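PDB 5HQA: alpha-glucosidase from Pseudoalteromonas sp. K8, which probably hydrolyses alpha-glucosidic bonds as a chloride-activated family 97 glycoside hydrolase, with a calcium ion close to its glycan-binding pocket. Local coordinates for residues A[18-23]-A[35-40]; A[552-557]-A[570-575]; A[584-589]-A[655-660]. One frame throughout, in Å; residues are numbered along the deposited sequence.

Contact 1: A[18-23]-A[35-40]; sequences QSTPSY and NSALGF
Pro21 O is gripped by two donors: Leu38 N reaches it across the contact at 3.1 Å in a weak bond, and Thr20 OG1 of its own segment donates to it at 2.6 Å. Further along, Ser36 N donates to Tyr23 O at 2.8 Å, and the return bond, Tyr23 N to Ser36 O, spans 3.0 Å; together they make Tyr23 and Ser36 a hydrogen-bonded antiparallel pair. Ser22 and Ala37, the next, non-hydrogen-bonded pair, bring their CA atoms to 4.4 Å, and Ser22 CA leans its hydrogen on Ser36 O. Tyr23 CG stands between the backbone N and the carbonyl carbon (chi1 74°), and the ring beyond it comes near Ser36. Ser36 CB lies over the ring face as a CH-pi contact, 3.9 Å from the centroid, while Leu38 CD2 reaches Tyr23 CD1 obliquely at 3.8 Å. At the exposed end, the amides of Gln18 and Asn35 stack with planes 19° apart, Gln18 CD being 3.8 Å from Asn35 ND2. Ser22 OG holds a water beside this amide pair. The two segments belong to the hairpin of strands 22-27 and 30-42 in the N-terminal, galactose mutarotase-like domain. Strand 122-134 borders the second strand, its Glu131 O bonded to Tyr23 OH, while Tyr97 and Phe110 of strands 95-104 and 107-114 pack against Leu38 from the other sheet.

Contact 2: A[552-557]-A[570-575]; sequences TDWQQS and FARKER
Arg572 lays its aliphatic chain across the indole face of Trp554 in a beta hairpin whose antiparallel register is shifted by a classic bulge, Gln555 and Gln556 both facing Lys573. This is the tight part. Arg572 CD stands 3.5 Å from the centroid of the five-membered ring, 8° off its normal, and Arg572 CB presses on Trp554 CE3 at 3.3 Å. With CG anti to the carbonyl carbon (chi1 -51°) and an extended run to NE, the chain carries its guanidinium past the indole. There NH1 donates to Ser557 OG at 2.9 Å, and NH2 lies above the centre of the Phe570 ring. Val521 O takes the NE hydrogen and Glu72 O pairs with Ser557 OG, so the buried polar ends have partners. An alanine in place of Trp554 would probably leave the Arg572 methylenes without their flat support and the chain freer to shift. At the bulge Lys573 O accepts Gln555 N at 2.7 Å and, weakly, Gln556 N at 3.5 Å.

The side of Gln555, Lys573 and Arg575 is partly exposed and bridged by waters. Its backbone stays firmly bonded, Arg575 N donating almost straight (174°) to Asp553 O, but side chains meet mostly through water or at long range. Asp553 OD1 and Arg575 NE share at most a long-range attraction of charges; Asp553 OD2 takes Gly71 N, and Arg575 NH1 meets Gln68 O. A water links Gln555 OE1 to Lys573 NZ, itself salt-bridged to Asp606, while Gln555 NE2 donates to Glu574 O, 2.9 Å away near the amide plane.

Contact 3: A[584-589]-A[655-660]; sequences DWYLGA and AIRFKA
Phe658 points the edge of its ring at Leu587, CE2 lying 3.8 Å from Leu587 CB and that carbon close to the ring plane. Leu587 and Ile656 run side by side in the same direction, with Leu587 CD2 4.1 Å from Ile656 CD1, and Ile656 CG2 sits above the Phe658 ring, offset toward its rim. Trp585 joins this face through its CB, 4.0 Å from Phe658 CB, but its indole leads away, NE1 bonding to Asp606. Phe611 and Ala613 of strand 611-618 press on Phe658, and Ile615 of that strand on Ile656.

Beneath these side chains the backbones pair in regular antiparallel fashion. Trp585 with Phe658 and Leu587 with Ile656 are the hydrogen-bonded pairs, the shortest link being Phe658 N to Trp585 O at 2.8 Å. Tyr586 and Arg657 occupy the other face, side by side, ring and guanidinium planes 9° apart; Tyr586 OH touches Arg657 CD at 3.4 Å without a hydrogen bond to NE.

Arg657, with CG anti to the backbone N (chi1 172°) and the chain extended to NE, reaches Asp584 at the polar edge. NE and NH2 both grip the single atom Asp584 OD1, each at 2.9 Å, a side-on salt bridge lying near the guanidinium plane. Asp584 OD2 takes Ala660 N at 3.0 Å from above the carboxylate plane, plus a water that also reaches Ala660 O. Arg657 has a second anionic partner, Asp549, at NH1. Adjacent strands from chain segments with 65 residues between them, apolar on the face of Leu587 and Phe658 and with the salt bridge at the strand end, make up part of the antiparallel sheet of the GH97 C-terminal domain.

Contacts 2 and 3 share one sheet: strands 567-574 and 585-591 are neighbours in it, Arg572 O meeting Tyr586 N at 2.8 Å in a probable hydrogen bond, so the two contacts lie with centres about 9 Å apart. Contact 1 belongs to the N-terminal domain, its centre about 41 Å from that of contact 2 and 48 Å from that of contact 3. Contacts 2 and 3 are largely buried; contact 1 is partly buried, its amide pair exposed. Contacts 1 and 2 each join the two strands of a local hairpin, whereas 584-589 and 655-660 join distant parts of the sequence. Contact 2 sets an arginine on aromatic rings, contact 3 an arginine against a carboxylate, and contact 1 has no charged pair.

Contact 1: A[18-23]-A[35-40]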
loop_
_atom_site.group_PDB
_atom_site.type_symbol
_atom_site.label_atom_id
_atom_site.label_comp_id
_atom_site.label_asym_id
_atom_site.label_seq_id
_atom_site.Cartn_x
_atom_site.Cartn_y
_atom_site.Cartn_z
ATOM N N GLN A 18 -31.160 -2.863 19.239
ATOM C CA GLN A 18 -30.182 -2.458 20.238
ATOM C C GLN A 18 -30.345 -0.967 20.535
ATOM O O GLN A 18 -31.161 -0.266 19.922
ATOM C CB GLN A 18 -28.763 -2.779 19.756
ATOM C CG GLN A 18 -28.607 -4.176 19.153
ATOM C CD GLN A 18 -29.042 -5.279 20.112
ATOM O OE1 GLN A 18 -28.609 -5.320 21.269
ATOM N NE2 GLN A 18 -29.910 -6.175 19.639
ATOM N N SER A 19 -29.550 -0.473 21.493
ATOM C CA SER A 19 -29.649 0.934 21.867
ATOM C C SER A 19 -29.501 1.819 20.641
ATOM O O SER A 19 -30.276 2.766 20.445
ATOM C CB SER A 19 -28.601 1.280 22.926
ATOM O OG SER A 19 -27.340 0.720 22.608
ATOM N N THR A 20 -28.525 1.514 19.792
ATOM C CA THR A 20 -28.347 2.188 18.521
ATOM C C THR A 20 -28.698 1.246 17.375
ATOM O O THR A 20 -28.931 0.047 17.575
ATOM C CB THR A 20 -26.896 2.725 18.352
ATOM O OG1 THR A 20 -25.974 1.676 18.025
ATOM C CG2 THR A 20 -26.398 3.463 19.609
ATOM N N PRO A 21 -28.815 1.779 16.165
ATOM C CA PRO A 21 -28.670 0.940 14.976
ATOM C C PRO A 21 -27.417 0.078 15.092
ATOM O O PRO A 21 -26.427 0.472 15.709
ATOM C CB PRO A 21 -28.534 1.967 13.852
ATOM C CG PRO A 21 -29.349 3.125 14.332
ATOM C CD PRO A 21 -29.294 3.133 15.835
ATOM N N SER A 22 -27.458 -1.112 14.502
ATOM C CA SER A 22 -26.320 -2.010 14.618
ATOM C C SER A 22 -26.344 -2.990 13.455
ATOM O O SER A 22 -27.352 -3.130 12.756
ATOM C CB SER A 22 -26.334 -2.754 15.967
ATOM O OG SER A 22 -27.484 -3.586 16.066
ATOM N N TYR A 23 -25.214 -3.666 13.250
ATOM C CA TYR A 23 -25.135 -4.713 12.244
ATOM C C TYR A 23 -24.361 -5.890 12.827
ATOM O O TYR A 23 -23.605 -5.749 13.791
ATOM C CB TYR A 23 -24.473 -4.212 10.941
ATOM C CG TYR A 23 -22.982 -4.048 11.081
ATOM C CD1 TYR A 23 -22.444 -2.920 11.694
ATOM C CD2 TYR A 23 -22.113 -5.037 10.639
ATOM C CE1 TYR A 23 -21.071 -2.780 11.855
ATOM C CE2 TYR A 23 -20.747 -4.907 10.795
ATOM C CZ TYR A 23 -20.232 -3.779 11.399
ATOM O OH TYR A 23 -18.874 -3.663 11.552
ATOM N N ASN A 35 -23.252 -8.070 17.130
ATOM C CA ASN A 35 -23.902 -6.760 17.105
ATOM C C ASN A 35 -22.877 -5.647 17.266
ATOM O O ASN A 35 -22.156 -5.593 18.268
ATOM C CB ASN A 35 -24.939 -6.646 18.226
ATOM C CG ASN A 35 -26.097 -7.587 18.052
ATOM O OD1 ASN A 35 -26.539 -7.852 16.935
ATOM N ND2 ASN A 35 -26.604 -8.102 19.170
ATOM N N SER A 36 -22.819 -4.757 16.277
ATOM C CA SER A 36 -21.823 -3.695 16.214
ATOM C C SER A 36 -22.531 -2.372 15.972
ATOM O O SER A 36 -23.319 -2.261 15.031
ATOM C CB SER A 36 -20.817 -3.972 15.094
ATOM O OG SER A 36 -20.136 -5.198 15.312
ATOM N N ALA A 37 -22.235 -1.371 16.805
ATOM C CA ALA A 37 -22.962 -0.106 16.797
ATOM C C ALA A 37 -22.652 0.731 15.549
ATOM O O ALA A 37 -21.613 0.579 14.900
ATOM C CB ALA A 37 -22.626 0.704 18.052
ATOM N N LEU A 38 -23.583 1.644 15.239
ATOM C CA LEU A 38 -23.469 2.619 14.161
ATOM C C LEU A 38 -23.882 3.986 14.690
ATOM O O LEU A 38 -24.779 4.078 15.534
ATOM C CB LEU A 38 -24.377 2.250 12.981
ATOM C CG LEU A 38 -24.120 0.869 12.377
ATOM C CD1 LEU A 38 -25.276 0.464 11.472
ATOM C CD2 LEU A 38 -22.809 0.862 11.615
ATOM N N GLY A 39 -23.245 5.049 14.198
ATOM C CA GLY A 39 -23.684 6.391 14.546
ATOM C C GLY A 39 -22.537 7.386 14.647
ATOM O O GLY A 39 -21.403 7.097 14.267
ATOM N N PHE A 40 -22.874 8.577 15.164
ATOM C CA PHE A 40 -21.954 9.708 15.269
ATOM C C PHE A 40 -22.215 10.505 16.539
ATOM O O PHE A 40 -23.357 10.628 16.991
ATOM C CB PHE A 40 -22.092 10.715 14.113
ATOM C CG PHE A 40 -21.831 10.143 12.756
ATOM C CD1 PHE A 40 -20.534 9.996 12.289
ATOM C CD2 PHE A 40 -22.882 9.788 11.933
ATOM C CE1 PHE A 40 -20.294 9.475 11.016
ATOM C CE2 PHE A 40 -22.652 9.263 10.659
ATOM C CZ PHE A 40 -21.359 9.107 10.204
HETATM O O HOH W 1 -26.875 -6.089 15.330
#

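Contact 2: A[552-557]-A[570-575]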
loop_
_atom_site.group_PDB
_atom_site.type_symbol
_atom_site.label_atom_id
_atom_site.label_comp_id
_atom_site.label_asym_id
_atom_site.label_seq_id
_atom_site.Cartn_x
_atom_site.Cartn_y
_atom_site.Cartn_z
ATOM N N THR A 552 6.235 -5.151 -14.365
ATOM C CA THR A 552 5.613 -4.548 -13.190
ATOM C C THR A 552 4.122 -4.306 -13.413
ATOM O O THR A 552 3.482 -3.618 -12.605
ATOM C CB THR A 552 6.289 -3.222 -12.810
ATOM O OG1 THR A 552 5.967 -2.226 -13.788
ATOM C CG2 THR A 552 7.807 -3.374 -12.737
ATOM N N ASP A 553 3.561 -4.845 -14.484
ATOM C CA ASP A 553 2.177 -4.593 -14.855
ATOM C C ASP A 553 1.596 -5.917 -15.327
ATOM O O ASP A 553 2.206 -6.604 -16.151
ATOM C CB ASP A 553 2.108 -3.521 -15.948
ATOM C CG ASP A 553 0.704 -2.994 -16.166
ATOM O OD1 ASP A 553 0.413 -2.579 -17.308
ATOM O OD2 ASP A 553 -0.101 -2.988 -15.204
ATOM N N TRP A 554 0.437 -6.285 -14.796
ATOM C CA TRP A 554 -0.009 -7.663 -14.865
ATOM C C TRP A 554 -1.433 -7.723 -15.380
ATOM O O TRP A 554 -2.283 -6.931 -14.962
ATOM C CB TRP A 554 0.060 -8.319 -13.481
ATOM C CG TRP A 554 1.389 -8.131 -12.802
ATOM C CD1 TRP A 554 1.703 -7.206 -11.839
ATOM C CD2 TRP A 554 2.581 -8.887 -13.036
ATOM N NE1 TRP A 554 3.020 -7.342 -11.463
ATOM C CE2 TRP A 554 3.582 -8.366 -12.185
ATOM C CE3 TRP A 554 2.904 -9.948 -13.896
ATOM C CZ2 TRP A 554 4.880 -8.880 -12.156
ATOM C CZ3 TRP A 554 4.197 -10.465 -13.861
ATOM C CH2 TRP A 554 5.168 -9.926 -12.997
ATOM N N GLN A 555 -1.704 -8.657 -16.295
ATOM C CA GLN A 555 -3.100 -8.835 -16.672
ATOM C C GLN A 555 -3.854 -9.731 -15.699
ATOM O O GLN A 555 -5.084 -9.634 -15.625
ATOM C CB GLN A 555 -3.231 -9.378 -18.098
ATOM C CG GLN A 555 -2.405 -10.587 -18.429
ATOM C CD GLN A 555 -2.758 -11.120 -19.808
ATOM O OE1 GLN A 555 -3.936 -11.314 -20.113
ATOM N NE2 GLN A 555 -1.751 -11.330 -20.655
ATOM N N GLN A 556 -3.155 -10.574 -14.938
ATOM C CA GLN A 556 -3.802 -11.370 -13.898
ATOM C C GLN A 556 -2.803 -11.650 -12.782
ATOM O O GLN A 556 -1.596 -11.715 -13.015
ATOM C CB GLN A 556 -4.372 -12.686 -14.455
ATOM C CG GLN A 556 -5.291 -13.447 -13.480
ATOM C CD GLN A 556 -6.397 -12.568 -12.868
ATOM O OE1 GLN A 556 -6.193 -11.914 -11.841
ATOM N NE2 GLN A 556 -7.567 -12.544 -13.513
ATOM N N SER A 557 -3.317 -11.780 -11.559
ATOM C CA SER A 557 -2.520 -12.137 -10.390
ATOM C C SER A 557 -3.305 -13.151 -9.568
ATOM O O SER A 557 -4.538 -13.067 -9.490
ATOM C CB SER A 557 -2.199 -10.916 -9.508
ATOM O OG SER A 557 -1.347 -9.997 -10.162
ATOM N N PHE A 570 2.918 -16.221 -5.121
ATOM C CA PHE A 570 2.161 -15.466 -6.115
ATOM C C PHE A 570 2.511 -15.966 -7.505
ATOM O O PHE A 570 3.678 -16.236 -7.792
ATOM C CB PHE A 570 2.490 -13.973 -6.054
ATOM C CG PHE A 570 1.404 -13.114 -5.471
ATOM C CD1 PHE A 570 0.284 -12.786 -6.221
ATOM C CD2 PHE A 570 1.534 -12.586 -4.195
ATOM C CE1 PHE A 570 -0.716 -11.964 -5.692
ATOM C CE2 PHE A 570 0.548 -11.763 -3.664
ATOM C CZ PHE A 570 -0.570 -11.451 -4.419
ATOM N N ALA A 571 1.498 -16.089 -8.364
ATOM C CA ALA A 571 1.689 -16.235 -9.801
ATOM C C ALA A 571 0.990 -15.071 -10.497
ATOM O O ALA A 571 -0.150 -14.732 -10.151
ATOM C CB ALA A 571 1.140 -17.575 -10.299
ATOM N N ARG A 572 1.674 -14.442 -11.457
ATOM C CA ARG A 572 1.100 -13.307 -12.174
ATOM C C ARG A 572 1.427 -13.412 -13.659
ATOM O O ARG A 572 2.527 -13.829 -14.034
ATOM C CB ARG A 572 1.615 -11.962 -11.631
ATOM C CG ARG A 572 1.509 -11.785 -10.127
ATOM C CD ARG A 572 1.972 -10.392 -9.735
ATOM N NE ARG A 572 2.231 -10.244 -8.302
ATOM C CZ ARG A 572 1.416 -9.637 -7.442
ATOM N NH1 ARG A 572 0.259 -9.126 -7.858
ATOM N NH2 ARG A 572 1.761 -9.531 -6.159
ATOM N N LYS A 573 0.473 -13.019 -14.496
ATOM C CA LYS A 573 0.644 -13.043 -15.943
ATOM C C LYS A 573 0.872 -11.622 -16.437
ATOM O O LYS A 573 0.099 -10.720 -16.104
ATOM C CB LYS A 573 -0.578 -13.653 -16.637
ATOM C CG LYS A 573 -0.299 -14.051 -18.079
ATOM C CD LYS A 573 -1.553 -14.606 -18.774
ATOM C CE LYS A 573 -1.210 -15.091 -20.180
ATOM N NZ LYS A 573 -2.399 -15.627 -20.901
ATOM N N GLU A 574 1.924 -11.428 -17.232
ATOM C CA GLU A 574 2.303 -10.081 -17.628
ATOM C C GLU A 574 1.232 -9.456 -18.509
ATOM O O GLU A 574 0.586 -10.135 -19.313
ATOM C CB GLU A 574 3.635 -10.098 -18.369
ATOM C CG GLU A 574 3.549 -10.751 -19.711
ATOM C CD GLU A 574 4.905 -10.955 -20.346
ATOM O OE1 GLU A 574 5.921 -10.651 -19.678
ATOM O OE2 GLU A 574 4.947 -11.428 -21.500
ATOM N N ARG A 575 1.033 -8.153 -18.346
ATOM C CA ARG A 575 0.151 -7.425 -19.244
ATOM C C ARG A 575 0.879 -7.121 -20.547
ATOM O O ARG A 575 2.066 -6.783 -20.546
ATOM C CB ARG A 575 -0.323 -6.126 -18.594
ATOM C CG ARG A 575 -1.216 -5.290 -19.507
ATOM C CD ARG A 575 -2.479 -4.926 -18.790
ATOM N NE ARG A 575 -3.342 -4.020 -19.539
ATOM C CZ ARG A 575 -4.164 -3.157 -18.952
ATOM N NH1 ARG A 575 -4.200 -3.091 -17.629
ATOM N NH2 ARG A 575 -4.931 -2.357 -19.677
HETATM O O HOH W 2 -2.562 -4.373 -15.618
HETATM O O HOH W 3 3.679 -5.699 -18.568
HETATM O O HOH W 4 -4.192 -13.544 -21.447
#

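Contact 3: A[584-589]-A[655-660]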
loop_
_atom_site.group_PDB
_atom_site.type_symbol
_atom_site.label_atom_id
_atom_site.label_comp_id
_atom_site.label_asym_id
_atom_site.label_seq_id
_atom_site.Cartn_x
_atom_site.Cartn_y
_atom_site.Cartn_z
ATOM N N ASP A 584 3.972 -14.330 -21.003
ATOM C CA ASP A 584 4.759 -14.934 -19.933
ATOM C C ASP A 584 4.045 -14.847 -18.586
ATOM O O ASP A 584 3.371 -13.856 -18.279
ATOM C CB ASP A 584 6.125 -14.262 -19.813
ATOM C CG ASP A 584 7.041 -14.592 -20.961
ATOM O OD1 ASP A 584 8.209 -14.148 -20.913
ATOM O OD2 ASP A 584 6.599 -15.294 -21.904
ATOM N N TRP A 585 4.212 -15.896 -17.783
ATOM C CA TRP A 585 3.831 -15.917 -16.379
ATOM C C TRP A 585 5.073 -15.780 -15.511
ATOM O O TRP A 585 6.185 -16.118 -15.921
ATOM C CB TRP A 585 3.111 -17.215 -16.013
ATOM C CG TRP A 585 1.683 -17.299 -16.451
ATOM C CD1 TRP A 585 1.213 -17.712 -17.668
ATOM C CD2 TRP A 585 0.535 -17.002 -15.654
ATOM N NE1 TRP A 585 -0.165 -17.678 -17.680
ATOM C CE2 TRP A 585 -0.604 -17.244 -16.455
ATOM C CE3 TRP A 585 0.357 -16.548 -14.339
ATOM C CZ2 TRP A 585 -1.900 -17.044 -15.987
ATOM C CZ3 TRP A 585 -0.936 -16.343 -13.876
ATOM C CH2 TRP A 585 -2.046 -16.594 -14.702
ATOM N N TYR A 586 4.865 -15.292 -14.293
ATOM C CA TYR A 586 5.933 -15.152 -13.316
ATOM C C TYR A 586 5.452 -15.684 -11.977
ATOM O O TYR A 586 4.263 -15.623 -11.668
ATOM C CB TYR A 586 6.363 -13.693 -13.174
ATOM C CG TYR A 586 7.205 -13.227 -14.334
ATOM C CD1 TYR A 586 6.623 -12.904 -15.559
ATOM C CD2 TYR A 586 8.585 -13.131 -14.209
ATOM C CE1 TYR A 586 7.404 -12.496 -16.633
ATOM C CE2 TYR A 586 9.369 -12.717 -15.267
ATOM C CZ TYR A 586 8.776 -12.405 -16.472
ATOM O OH TYR A 586 9.564 -11.991 -17.516
ATOM N N LEU A 587 6.378 -16.210 -11.182
ATOM C CA LEU A 587 6.040 -16.680 -9.850
ATOM C C LEU A 587 7.056 -16.143 -8.851
ATOM O O LEU A 587 8.254 -16.071 -9.145
ATOM C CB LEU A 587 5.993 -18.221 -9.796
ATOM C CG LEU A 587 5.686 -18.872 -8.443
ATOM C CD1 LEU A 587 4.914 -20.168 -8.638
ATOM C CD2 LEU A 587 6.966 -19.125 -7.639
ATOM N N GLY A 588 6.576 -15.771 -7.672
ATOM C CA GLY A 588 7.474 -15.454 -6.581
ATOM C C GLY A 588 6.970 -16.107 -5.310
ATOM O O GLY A 588 5.758 -16.149 -5.065
ATOM N N ALA A 589 7.882 -16.645 -4.504
ATOM C CA ALA A 589 7.524 -17.224 -3.216
ATOM C C ALA A 589 8.558 -16.793 -2.185
ATOM O O ALA A 589 9.745 -16.703 -2.502
ATOM C CB ALA A 589 7.451 -18.756 -3.290
ATOM N N ALA A 655 12.099 -17.244 -7.434
ATOM C CA ALA A 655 11.538 -16.418 -8.490
ATOM C C ALA A 655 11.601 -17.206 -9.786
ATOM O O ALA A 655 12.622 -17.841 -10.080
ATOM C CB ALA A 655 12.313 -15.103 -8.636
ATOM N N ILE A 656 10.517 -17.182 -10.563
ATOM C CA ILE A 656 10.452 -17.960 -11.796
ATOM C C ILE A 656 9.891 -17.101 -12.913
ATOM O O ILE A 656 8.866 -16.433 -12.736
ATOM C CB ILE A 656 9.591 -19.224 -11.639
ATOM C CG1 ILE A 656 10.074 -20.057 -10.455
ATOM C CG2 ILE A 656 9.616 -20.046 -12.939
ATOM C CD1 ILE A 656 9.246 -21.285 -10.240
ATOM N N ARG A 657 10.542 -17.140 -14.069
ATOM C CA ARG A 657 9.958 -16.652 -15.310
ATOM C C ARG A 657 9.498 -17.858 -16.122
ATOM O O ARG A 657 10.304 -18.734 -16.445
ATOM C CB ARG A 657 10.959 -15.822 -16.116
ATOM C CG ARG A 657 10.436 -15.473 -17.493
ATOM C CD ARG A 657 11.427 -14.680 -18.315
ATOM N NE ARG A 657 10.842 -14.405 -19.626
ATOM C CZ ARG A 657 11.507 -13.881 -20.651
ATOM N NH1 ARG A 657 12.792 -13.575 -20.521
ATOM N NH2 ARG A 657 10.884 -13.669 -21.806
ATOM N N PHE A 658 8.204 -17.920 -16.426
ATOM C CA PHE A 658 7.661 -18.947 -17.312
ATOM C C PHE A 658 7.597 -18.332 -18.701
ATOM O O PHE A 658 6.650 -17.611 -19.031
ATOM C CB PHE A 658 6.289 -19.416 -16.842
ATOM C CG PHE A 658 6.315 -20.110 -15.519
ATOM C CD1 PHE A 658 6.617 -21.463 -15.443
ATOM C CD2 PHE A 658 6.041 -19.413 -14.352
ATOM C CE1 PHE A 658 6.643 -22.112 -14.219
ATOM C CE2 PHE A 658 6.068 -20.052 -13.119
ATOM C CZ PHE A 658 6.369 -21.403 -13.053
ATOM N N LYS A 659 8.613 -18.605 -19.512
ATOM C CA LYS A 659 8.706 -18.003 -20.836
ATOM C C LYS A 659 7.866 -18.821 -21.812
ATOM O O LYS A 659 8.172 -19.989 -22.071
ATOM C CB LYS A 659 10.162 -17.934 -21.275
ATOM C CG LYS A 659 10.373 -17.375 -22.656
ATOM C CD LYS A 659 11.850 -17.502 -23.013
ATOM C CE LYS A 659 12.214 -16.623 -24.185
ATOM N NZ LYS A 659 13.683 -16.672 -24.424
ATOM N N ALA A 660 6.807 -18.212 -22.349
ATOM C CA ALA A 660 5.998 -18.883 -23.361
ATOM C C ALA A 660 6.847 -19.149 -24.589
ATOM O O ALA A 660 7.595 -18.275 -25.035
ATOM C CB ALA A 660 4.785 -18.030 -23.735
HETATM O O HOH W 5 7.504 -15.410 -24.421
#